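Local coordinates for protein esterase A (PDB 5GKV) that probably acts as a serine esterase of the penicillin-binding protein and beta-lactamase superfamily, hydrolysing ester bonds, at residues R217-M222 / V361-G366; G42-F47 / D56-F61. One frame throughout, in Å; residues are numbered along the deposited sequence.

Interaction 1. Residues R217-M222 / V361-G366; sequences RVADLM and VMNKQG
The carboxamide of N363 meets the loop 217-222 through its nitrogen: ND2 donates to D220 O at 3.0 Å, in a bond bent at the hydrogen. The acceptor stands 29° out of the amide plane. A219 CB lies 3.8 Å from the same ND2. The second flat group, the carboxamide of Q365, approaches with NE2, which comes to 4.1 Å from L221 CD1. CB of N363 points to the loop, and chi1 of 59° sets CG between the backbone N and the carbonyl carbon, the crowded position. The polar atoms of this amide have further partners, because ND2 also bonds F61 O and OD1 accepts from G42 N, so three neighbouring pieces of chain fix the rotation of one buried amide.

Here the chain leaves strand 356-362 of the antiparallel sheet, in the fold shared by serine beta-lactamases and penicillin-binding proteins, and a distant loop docks on that exit. A single bridge pairs M222 with K364: M222 N gives an almost straight bond to N363 O, and Q365 N returns one to M222 O. The aliphatic part of Q365 follows, with CG 3.3 Å from M222 O. L221 CD2 packs against N363 CB at 4.0 Å. R64 binds D220 OD2 through its backbone N and L221 O through NH1.

The side chains of the bridged pair, M222 and K364, cross obliquely. A nearly eclipsed chi3 in M222 lays CE against the lysine methylenes, 3.7 Å from K364 CG, and SD approaches K364 NZ to 3.6 Å; both residues also touch a crystal neighbour.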
ATOM      1  N   ARG A 217      10.757 -17.320   5.662  1.00 18.97           N
ATOM      2  CA  ARG A 217      10.132 -17.393   4.342  1.00 19.87           C
ATOM      3  C   ARG A 217       9.983 -16.023   3.684  1.00 15.85           C
ATOM      4  O   ARG A 217       9.276 -15.899   2.674  1.00 14.84           O
ATOM      5  CB  ARG A 217       8.779 -18.108   4.426  1.00 21.41           C
ATOM      6  CG  ARG A 217       7.698 -17.407   5.239  1.00 18.11           C
ATOM      7  CD  ARG A 217       6.619 -18.427   5.659  1.00 17.44           C
ATOM      8  NE  ARG A 217       5.514 -17.829   6.408  1.00 17.11           N
ATOM      9  CZ  ARG A 217       4.393 -17.370   5.855  1.00 20.85           C
ATOM     10  NH1 ARG A 217       4.224 -17.429   4.538  1.00 17.47           N
ATOM     11  NH2 ARG A 217       3.435 -16.854   6.613  1.00 20.84           N
ATOM     12  N   VAL A 218      10.636 -15.003   4.230  1.00 17.63           N
ATOM     13  CA  VAL A 218      10.633 -13.669   3.640  1.00 13.99           C
ATOM     14  C   VAL A 218      11.692 -13.604   2.545  1.00 17.24           C
ATOM     15  O   VAL A 218      12.854 -13.965   2.765  1.00 15.95           O
ATOM     16  CB  VAL A 218      10.883 -12.604   4.716  1.00 15.68           C
ATOM     17  CG1 VAL A 218      11.137 -11.233   4.059  1.00 17.74           C
ATOM     18  CG2 VAL A 218       9.698 -12.534   5.650  1.00 18.66           C
ATOM     19  N   ALA A 219      11.297 -13.123   1.365  1.00 17.27           N
ATOM     20  CA  ALA A 219      12.204 -13.063   0.227  1.00 17.69           C
ATOM     21  C   ALA A 219      13.293 -12.027   0.451  1.00 17.72           C
ATOM     22  O   ALA A 219      13.056 -10.984   1.057  1.00 15.75           O
ATOM     23  CB  ALA A 219      11.424 -12.711  -1.041  1.00 13.62           C
ATOM     24  N   ASP A 220      14.498 -12.317  -0.044  1.00 16.03           N
ATOM     25  CA  ASP A 220      15.501 -11.274  -0.240  1.00 17.31           C
ATOM     26  C   ASP A 220      14.981 -10.214  -1.194  1.00 17.02           C
ATOM     27  O   ASP A 220      14.266 -10.509  -2.153  1.00 18.85           O
ATOM     28  CB  ASP A 220      16.787 -11.827  -0.877  1.00 17.33           C
ATOM     29  CG  ASP A 220      17.546 -12.772   0.015  1.00 22.36           C
ATOM     30  OD1 ASP A 220      17.289 -12.813   1.235  1.00 20.87           O
ATOM     31  OD2 ASP A 220      18.419 -13.472  -0.534  1.00 22.62           O
ATOM     32  N   LEU A 221      15.432  -8.989  -0.991  1.00 15.99           N
ATOM     33  CA  LEU A 221      15.185  -7.912  -1.931  1.00 18.21           C
ATOM     34  C   LEU A 221      16.446  -7.614  -2.728  1.00 22.36           C
ATOM     35  O   LEU A 221      17.570  -7.762  -2.237  1.00 22.06           O
ATOM     36  CB  LEU A 221      14.726  -6.655  -1.190  1.00 18.86           C
ATOM     37  CG  LEU A 221      13.419  -6.821  -0.414  1.00 19.07           C
ATOM     38  CD1 LEU A 221      13.157  -5.587   0.422  1.00 24.70           C
ATOM     39  CD2 LEU A 221      12.284  -7.050  -1.409  1.00 19.56           C
ATOM     40  N   MET A 222      16.248  -7.216  -3.976  1.00 18.30           N
ATOM     41  CA  MET A 222      17.309  -6.656  -4.792  1.00 25.39           C
ATOM     42  C   MET A 222      16.993  -5.185  -4.993  1.00 29.08           C
ATOM     43  O   MET A 222      15.947  -4.844  -5.555  1.00 21.64           O
ATOM     44  CB  MET A 222      17.423  -7.383  -6.125  1.00 25.83           C
ATOM     45  CG  MET A 222      18.632  -6.959  -6.931  1.00 30.73           C
ATOM     46  SD  MET A 222      18.696  -7.842  -8.494  1.00 37.80           S
ATOM     47  CE  MET A 222      17.387  -9.036  -8.242  1.00 32.36           C
ATOM     48  N   VAL A 361       3.418  -8.871  -6.739  1.00 12.81           N
ATOM     49  CA  VAL A 361       4.348  -8.817  -5.614  1.00 12.61           C
ATOM     50  C   VAL A 361       5.668  -9.412  -6.085  1.00 11.50           C
ATOM     51  O   VAL A 361       5.705 -10.559  -6.541  1.00 11.73           O
ATOM     52  CB  VAL A 361       3.806  -9.573  -4.391  1.00 11.55           C
ATOM     53  CG1 VAL A 361       4.844  -9.550  -3.265  1.00 16.10           C
ATOM     54  CG2 VAL A 361       2.464  -8.932  -3.913  1.00 10.93           C
ATOM     55  N   MET A 362       6.745  -8.638  -5.993  1.00 12.67           N
ATOM     56  CA  MET A 362       8.022  -9.097  -6.531  1.00 14.63           C
ATOM     57  C   MET A 362       9.140  -8.636  -5.616  1.00 14.77           C
ATOM     58  O   MET A 362       8.942  -7.789  -4.747  1.00 15.61           O
ATOM     59  CB  MET A 362       8.255  -8.578  -7.963  1.00 13.35           C
ATOM     60  CG  MET A 362       8.726  -7.102  -8.054  1.00 15.46           C
ATOM     61  SD  MET A 362       7.708  -5.827  -7.229  1.00 14.62           S
ATOM     62  CE  MET A 362       8.982  -4.976  -6.297  1.00 14.66           C
ATOM     63  N   ASN A 363      10.343  -9.181  -5.829  1.00 14.59           N
ATOM     64  CA  ASN A 363      11.455  -8.784  -4.978  1.00 16.00           C
ATOM     65  C   ASN A 363      12.599  -8.097  -5.715  1.00 15.54           C
ATOM     66  O   ASN A 363      13.488  -7.559  -5.050  1.00 17.39           O
ATOM     67  CB  ASN A 363      11.995  -9.982  -4.167  1.00 14.08           C
ATOM     68  CG  ASN A 363      12.485 -11.132  -5.033  1.00 15.14           C
ATOM     69  OD1 ASN A 363      12.284 -11.149  -6.238  1.00 15.68           O
ATOM     70  ND2 ASN A 363      13.109 -12.127  -4.396  1.00 16.55           N
ATOM     71  N   LYS A 364      12.590  -8.055  -7.041  1.00 16.10           N
ATOM     72  CA  LYS A 364      13.518  -7.193  -7.773  1.00 16.22           C
ATOM     73  C   LYS A 364      12.902  -5.795  -7.903  1.00 17.52           C
ATOM     74  O   LYS A 364      11.882  -5.607  -8.577  1.00 15.51           O
ATOM     75  CB  LYS A 364      13.869  -7.779  -9.135  1.00 17.09           C
ATOM     76  CG  LYS A 364      14.839  -6.889  -9.936  1.00 22.04           C
ATOM     77  CD  LYS A 364      15.247  -7.564 -11.241  1.00 22.19           C
ATOM     78  CE  LYS A 364      16.106  -6.643 -12.117  1.00 28.29           C
ATOM     79  NZ  LYS A 364      17.406  -6.321 -11.448  1.00 28.25           N
ATOM     80  N   GLN A 365      13.518  -4.817  -7.245  1.00 16.87           N
ATOM     81  CA  GLN A 365      12.972  -3.466  -7.198  1.00 16.32           C
ATOM     82  C   GLN A 365      13.350  -2.694  -8.454  1.00 23.32           C
ATOM     83  O   GLN A 365      14.525  -2.639  -8.823  1.00 19.80           O
ATOM     84  CB  GLN A 365      13.483  -2.749  -5.949  1.00 19.02           C
ATOM     85  CG  GLN A 365      13.087  -3.480  -4.675  1.00 24.94           C
ATOM     86  CD  GLN A 365      13.476  -2.728  -3.402  1.00 29.65           C
ATOM     87  OE1 GLN A 365      14.550  -2.135  -3.315  1.00 32.29           O
ATOM     88  NE2 GLN A 365      12.593  -2.741  -2.423  1.00 28.45           N
ATOM     89  N   GLY A 366      12.355  -2.111  -9.116  1.00 18.48           N
ATOM     90  CA  GLY A 366      12.593  -1.195 -10.211  1.00 18.20           C
ATOM     91  C   GLY A 366      12.707   0.227  -9.692  1.00 21.91           C
ATOM     92  O   GLY A 366      12.768   0.478  -8.489  1.00 20.43           O
TER

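Interaction 2. Residues G42-F47 / D56-F61; sequences GARFAF and DLMGGF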
ATOM      1  N   GLY A  42      12.269 -12.848  -8.348  1.00 13.37           N
ATOM      2  CA  GLY A  42      11.088 -13.678  -8.212  1.00 12.53           C
ATOM      3  C   GLY A  42       9.844 -12.813  -8.147  1.00 13.73           C
ATOM      4  O   GLY A  42       9.903 -11.620  -7.808  1.00 12.94           O
ATOM      5  N   ALA A  43       8.704 -13.423  -8.483  1.00 13.95           N
ATOM      6  CA  ALA A  43       7.468 -12.652  -8.509  1.00 13.50           C
ATOM      7  C   ALA A  43       6.260 -13.577  -8.439  1.00 13.83           C
ATOM      8  O   ALA A  43       6.322 -14.759  -8.801  1.00 13.20           O
ATOM      9  CB  ALA A  43       7.384 -11.774  -9.768  1.00 11.69           C
ATOM     10  N   ARG A  44       5.150 -13.003  -8.001  1.00 12.54           N
ATOM     11  CA  ARG A  44       3.872 -13.699  -8.004  1.00 13.97           C
ATOM     12  C   ARG A  44       2.796 -12.706  -8.419  1.00 15.60           C
ATOM     13  O   ARG A  44       2.804 -11.541  -7.986  1.00 14.21           O
ATOM     14  CB  ARG A  44       3.572 -14.303  -6.622  1.00 13.18           C
ATOM     15  CG  ARG A  44       2.401 -15.287  -6.594  1.00 13.77           C
ATOM     16  CD  ARG A  44       2.274 -15.910  -5.212  1.00 11.56           C
ATOM     17  NE  ARG A  44       1.299 -16.998  -5.145  1.00 13.40           N
ATOM     18  CZ  ARG A  44       1.066 -17.682  -4.024  1.00 17.60           C
ATOM     19  NH1 ARG A  44       1.721 -17.362  -2.905  1.00 13.71           N
ATOM     20  NH2 ARG A  44       0.182 -18.655  -4.010  1.00 13.38           N
ATOM     21  N   PHE A  45       1.896 -13.150  -9.293  1.00 13.96           N
ATOM     22  CA  PHE A  45       0.808 -12.302  -9.768  1.00 13.80           C
ATOM     23  C   PHE A  45      -0.487 -13.061  -9.569  1.00 14.85           C
ATOM     24  O   PHE A  45      -0.608 -14.208 -10.008  1.00 13.57           O
ATOM     25  CB  PHE A  45       0.943 -11.921 -11.244  1.00 12.32           C
ATOM     26  CG  PHE A  45      -0.208 -11.078 -11.758  1.00 11.39           C
ATOM     27  CD1 PHE A  45      -0.318  -9.738 -11.402  1.00 12.82           C
ATOM     28  CD2 PHE A  45      -1.171 -11.622 -12.610  1.00 14.49           C
ATOM     29  CE1 PHE A  45      -1.384  -8.949 -11.869  1.00 13.28           C
ATOM     30  CE2 PHE A  45      -2.234 -10.843 -13.090  1.00 14.28           C
ATOM     31  CZ  PHE A  45      -2.339  -9.505 -12.723  1.00 12.16           C
ATOM     32  N   ALA A  46      -1.454 -12.408  -8.942  1.00 13.03           N
ATOM     33  CA  ALA A  46      -2.744 -13.019  -8.667  1.00 13.65           C
ATOM     34  C   ALA A  46      -3.845 -12.105  -9.174  1.00 16.38           C
ATOM     35  O   ALA A  46      -3.767 -10.883  -9.014  1.00 16.94           O
ATOM     36  CB  ALA A  46      -2.923 -13.299  -7.163  1.00 12.59           C
ATOM     37  N   PHE A  47      -4.880 -12.711  -9.758  1.00 13.87           N
ATOM     38  CA  PHE A  47      -6.013 -11.983 -10.307  1.00 14.54           C
ATOM     39  C   PHE A  47      -7.280 -12.667  -9.825  1.00 18.14           C
ATOM     40  O   PHE A  47      -7.358 -13.899  -9.818  1.00 17.27           O
ATOM     41  CB  PHE A  47      -5.943 -11.944 -11.848  1.00 16.44           C
ATOM     42  CG  PHE A  47      -6.947 -11.036 -12.481  1.00 15.41           C
ATOM     43  CD1 PHE A  47      -6.760  -9.659 -12.466  1.00 15.25           C
ATOM     44  CD2 PHE A  47      -8.063 -11.554 -13.123  1.00 19.60           C
ATOM     45  CE1 PHE A  47      -7.680  -8.814 -13.071  1.00 18.45           C
ATOM     46  CE2 PHE A  47      -8.991 -10.710 -13.733  1.00 20.05           C
ATOM     47  CZ  PHE A  47      -8.801  -9.342 -13.696  1.00 17.88           C
ATOM     48  N   ASP A  56      -3.018 -17.320 -10.457  1.00 17.13           N
ATOM     49  CA  ASP A  56      -2.031 -17.211  -9.385  1.00 14.26           C
ATOM     50  C   ASP A  56      -0.748 -17.840  -9.919  1.00 15.22           C
ATOM     51  O   ASP A  56      -0.593 -19.065  -9.874  1.00 15.92           O
ATOM     52  CB  ASP A  56      -2.539 -17.892  -8.117  1.00 16.84           C
ATOM     53  CG  ASP A  56      -1.503 -17.931  -7.008  1.00 19.73           C
ATOM     54  OD1 ASP A  56      -0.567 -17.106  -7.028  1.00 15.73           O
ATOM     55  OD2 ASP A  56      -1.632 -18.801  -6.105  1.00 19.35           O
ATOM     56  N   LEU A  57       0.142 -17.012 -10.456  1.00 14.19           N
ATOM     57  CA  LEU A  57       1.355 -17.484 -11.112  1.00 13.59           C
ATOM     58  C   LEU A  57       2.588 -17.077 -10.321  1.00 14.55           C
ATOM     59  O   LEU A  57       2.664 -15.954  -9.816  1.00 14.54           O
ATOM     60  CB  LEU A  57       1.471 -16.927 -12.528  1.00 14.74           C
ATOM     61  CG  LEU A  57       0.437 -17.428 -13.528  1.00 18.30           C
ATOM     62  CD1 LEU A  57       0.621 -16.653 -14.809  1.00 19.61           C
ATOM     63  CD2 LEU A  57       0.598 -18.928 -13.760  1.00 18.80           C
ATOM     64  N   MET A  58       3.565 -17.987 -10.269  1.00 14.23           N
ATOM     65  CA  MET A  58       4.822 -17.817  -9.548  1.00 13.09           C
ATOM     66  C   MET A  58       5.985 -18.029 -10.503  1.00 14.46           C
ATOM     67  O   MET A  58       5.920 -18.893 -11.377  1.00 14.62           O
ATOM     68  CB  MET A  58       4.927 -18.828  -8.400  1.00 15.03           C
ATOM     69  CG  MET A  58       3.955 -18.565  -7.240  1.00 13.54           C
ATOM     70  SD  MET A  58       3.792 -20.033  -6.201  1.00 16.79           S
ATOM     71  CE  MET A  58       2.804 -21.069  -7.304  1.00 16.71           C
ATOM     72  N   GLY A  59       7.067 -17.265 -10.331  1.00 16.04           N
ATOM     73  CA  GLY A  59       8.253 -17.507 -11.131  1.00 14.10           C
ATOM     74  C   GLY A  59       9.507 -17.074 -10.408  1.00 15.42           C
ATOM     75  O   GLY A  59       9.462 -16.237  -9.496  1.00 14.28           O
ATOM     76  N   GLY A  60      10.634 -17.684 -10.803  1.00 11.01           N
ATOM     77  CA  GLY A  60      11.922 -17.211 -10.309  1.00 14.46           C
ATOM     78  C   GLY A  60      12.196 -17.569  -8.850  1.00 14.20           C
ATOM     79  O   GLY A  60      11.777 -18.621  -8.345  1.00 14.10           O
ATOM     80  N   PHE A  61      12.896 -16.662  -8.153  1.00 13.30           N
ATOM     81  CA  PHE A  61      13.604 -17.015  -6.923  1.00 14.54           C
ATOM     82  C   PHE A  61      13.314 -16.057  -5.781  1.00 13.67           C
ATOM     83  O   PHE A  61      13.144 -14.850  -5.976  1.00 13.47           O
ATOM     84  CB  PHE A  61      15.118 -17.072  -7.185  1.00 13.90           C
ATOM     85  CG  PHE A  61      15.455 -17.975  -8.324  1.00 13.89           C
ATOM     86  CD1 PHE A  61      15.544 -17.475  -9.630  1.00 17.00           C
ATOM     87  CD2 PHE A  61      15.585 -19.338  -8.115  1.00 18.64           C
ATOM     88  CE1 PHE A  61      15.811 -18.333 -10.699  1.00 21.39           C
ATOM     89  CE2 PHE A  61      15.862 -20.200  -9.191  1.00 19.04           C
ATOM     90  CZ  PHE A  61      15.963 -19.685 -10.476  1.00 22.16           C
TER
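Strands 42-47 and 56-60 run antiparallel, the axes of these short segments 4.7 Å apart at closest approach and their directions 172° from each other, as the two arms of a beta hairpin. A43 with G59 and F45 with L57 are the hydrogen-bonded pairs, each joined by two reciprocal N-H to carbonyl bonds. R44-M58 and A46-D56 are non-hydrogen-bonded pairs, as is G42-G60, where the CA atoms of G42 and G60 are 4.2 Å apart. A side chain at G42 would run into F61 O. G60, with positive phi, ends the strand before F61.

The pairing sorts the side chains. A43, F45 and L57 share one face, against helix 25-35, where F31 and F35 receive them; R44, A46, D56 and M58 share the other. R44, A46 and D56 touch helix 270-281, and M58 rests on P72. On that second face R44 leaves its strand with CG anti to the backbone N (chi1 -168°) and runs extended to NE. The guanidinium grips D56 side-on: NE to OD1 at 2.7 Å and NH2 to OD2 at 2.8 Å, each oxygen using its syn lone pair, with the two planes only 20° apart. M58 lies alongside, pointing the same way, its CG 3.7 Å from R44 CG. M58 SD stands 4.0 Å above the guanidinium plane, displaced from its centre.

The remaining nitrogen, NH1, bonds P72 O, so every nitrogen of this buried guanidinium has an acceptor and its rotation is fixed. The paired carboxylate probably offsets the cost of burying the charge and favours the ionised form of both groups.

Interaction 2 closes the hairpin early in the chain; interaction 1 forms much later, when the loop after strand 206-208 meets the end of strand 356-362. Their centres are about 11 Å apart, on the same side of the chain's centre. Strands 42-49 and 356-362 are neighbours in the one antiparallel sheet, and the contacts share that seam: V361 O and R44 N are 2.9 Å apart, a probable hydrogen bond, and M362 CB packs 3.8 Å from A43 CB. The hairpin thus lies to one side of strand 356-362, while the loop meets the residues that follow it. N- and C-terminal parts of the sequence are in this way brought together within a single beta-lactamase family region.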